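Local coordinates for putative Ribokinase II (PDB 3IQ0), which binds ATP and magnesium and, as a putative ribokinase of the pfkB family, probably phosphorylates a sugar or related substrate, at residues B[215-218]-B[224-227]. Residues are numbered along the deposited sequence; the frame is centred on the assembly and turned at random.
Sequences AGFL and EVIV
Apolar packing of a helix on a sheet joins F217 and L218, near the C-terminal end of helix 210-220, to V225 at the start of strand 224-228. One methyl group carries it: CG2 of V225 lies 3.9 Å from CD2 of L218 and 4.1 Å from CB of F217. The valine side chain starts toward the helix, and its torsion sets CG1 anti to the backbone N (chi1 178°) and CG2 beside that N, where it meets both residues. L218 uses CD2, the branch that does not continue the extended chain (chi2 175° places CD1 anti to CA), and CD2 also comes within 4.3 Å of the backbone N of E224. F217 touches with its CB, while its ring stands oblique to the valine methyl and packs edge-to-face with the ring of Y194. Because Y194 belongs to strand 193-194, which runs parallel to 224-228, the phenylalanine spans two neighbouring strands of the sheet. Strand 193-194, helix 210-220 and strand 224-228 form a beta-alpha-beta unit, the repeating element of the alpha/beta Rossmann-like core of the ribokinase fold. The contact is small, with 137 Å² buried over both sides. The CB of E224 points away from the helix, and its carboxylate OE2 is held by the hydroxyl of Y236 and a salt bridge to R270. I226 packs on F262 and W266 of helix 258-271, so helices cover both faces of this strand.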
ATOM      1  N   ALA B 215     -15.660 -21.756  30.851  1.00 37.69           N
ATOM      2  CA  ALA B 215     -15.383 -22.276  32.186  1.00 37.15           C
ATOM      3  C   ALA B 215     -13.904 -22.628  32.269  1.00 36.20           C
ATOM      4  O   ALA B 215     -13.308 -22.612  33.346  1.00 37.07           O
ATOM      5  CB  ALA B 215     -16.237 -23.506  32.460  1.00 36.47           C
ATOM      6  N   GLY B 216     -13.310 -22.921  31.113  1.00 34.87           N
ATOM      7  CA  GLY B 216     -11.903 -23.267  31.071  1.00 32.08           C
ATOM      8  C   GLY B 216     -11.004 -22.055  31.221  1.00 31.79           C
ATOM      9  O   GLY B 216      -9.993 -22.109  31.919  1.00 30.86           O
ATOM     10  N   PHE B 217     -11.367 -20.962  30.555  1.00 31.13           N
ATOM     11  CA  PHE B 217     -10.587 -19.725  30.621  1.00 30.01           C
ATOM     12  C   PHE B 217     -10.521 -19.242  32.063  1.00 28.54           C
ATOM     13  O   PHE B 217      -9.471 -18.827  32.540  1.00 27.88           O
ATOM     14  CB  PHE B 217     -11.238 -18.639  29.765  1.00 28.97           C
ATOM     15  CG  PHE B 217     -11.348 -18.984  28.306  1.00 28.56           C
ATOM     16  CD1 PHE B 217     -12.504 -18.669  27.594  1.00 26.74           C
ATOM     17  CD2 PHE B 217     -10.293 -19.596  27.635  1.00 28.02           C
ATOM     18  CE1 PHE B 217     -12.600 -18.959  26.234  1.00 26.92           C
ATOM     19  CE2 PHE B 217     -10.384 -19.889  26.277  1.00 26.09           C
ATOM     20  CZ  PHE B 217     -11.541 -19.568  25.578  1.00 23.68           C
ATOM     21  N   LEU B 218     -11.659 -19.297  32.746  1.00 29.19           N
ATOM     22  CA  LEU B 218     -11.739 -18.867  34.130  1.00 31.58           C
ATOM     23  C   LEU B 218     -10.913 -19.782  35.035  1.00 33.36           C
ATOM     24  O   LEU B 218     -10.247 -19.318  35.965  1.00 32.72           O
ATOM     25  CB  LEU B 218     -13.200 -18.844  34.591  1.00 30.55           C
ATOM     26  CG  LEU B 218     -14.133 -17.878  33.854  1.00 32.54           C
ATOM     27  CD1 LEU B 218     -15.567 -18.064  34.336  1.00 31.44           C
ATOM     28  CD2 LEU B 218     -13.671 -16.442  34.088  1.00 32.48           C
ATOM     29  N   GLU B 224     -12.274 -12.367  33.974  1.00 27.41           N
ATOM     30  CA  GLU B 224     -13.499 -11.954  33.304  1.00 26.26           C
ATOM     31  C   GLU B 224     -13.478 -12.288  31.828  1.00 25.34           C
ATOM     32  O   GLU B 224     -12.478 -12.091  31.145  1.00 24.95           O
ATOM     33  CB  GLU B 224     -13.711 -10.449  33.472  1.00 28.10           C
ATOM     34  CG  GLU B 224     -13.974 -10.018  34.905  1.00 30.53           C
ATOM     35  CD  GLU B 224     -13.897  -8.517  35.086  1.00 29.99           C
ATOM     36  OE1 GLU B 224     -12.796  -7.958  34.949  1.00 32.23           O
ATOM     37  OE2 GLU B 224     -14.937  -7.894  35.363  1.00 35.11           O
ATOM     38  N   VAL B 225     -14.600 -12.800  31.348  1.00 25.56           N
ATOM     39  CA  VAL B 225     -14.756 -13.146  29.947  1.00 25.43           C
ATOM     40  C   VAL B 225     -15.987 -12.404  29.455  1.00 25.24           C
ATOM     41  O   VAL B 225     -17.104 -12.666  29.916  1.00 26.65           O
ATOM     42  CB  VAL B 225     -14.971 -14.661  29.760  1.00 25.97           C
ATOM     43  CG1 VAL B 225     -15.183 -14.986  28.282  1.00 24.48           C
ATOM     44  CG2 VAL B 225     -13.773 -15.417  30.308  1.00 25.68           C
ATOM     45  N   ILE B 226     -15.778 -11.448  28.556  1.00 24.86           N
ATOM     46  CA  ILE B 226     -16.886 -10.683  28.002  1.00 25.03           C
ATOM     47  C   ILE B 226     -17.110 -11.137  26.566  1.00 26.33           C
ATOM     48  O   ILE B 226     -16.274 -10.898  25.694  1.00 25.06           O
ATOM     49  CB  ILE B 226     -16.607  -9.159  28.016  1.00 23.97           C
ATOM     50  CG1 ILE B 226     -16.539  -8.638  29.449  1.00 23.94           C
ATOM     51  CG2 ILE B 226     -17.714  -8.425  27.290  1.00 22.10           C
ATOM     52  CD1 ILE B 226     -15.252  -8.943  30.167  1.00 26.30           C
ATOM     53  N   VAL B 227     -18.239 -11.799  26.323  1.00 27.23           N
ATOM     54  CA  VAL B 227     -18.541 -12.290  24.985  1.00 28.11           C
ATOM     55  C   VAL B 227     -19.464 -11.374  24.205  1.00 27.76           C
ATOM     56  O   VAL B 227     -20.578 -11.069  24.636  1.00 29.47           O
ATOM     57  CB  VAL B 227     -19.168 -13.697  25.030  1.00 28.63           C
ATOM     58  CG1 VAL B 227     -19.605 -14.115  23.636  1.00 30.42           C
ATOM     59  CG2 VAL B 227     -18.154 -14.692  25.576  1.00 31.09           C
TER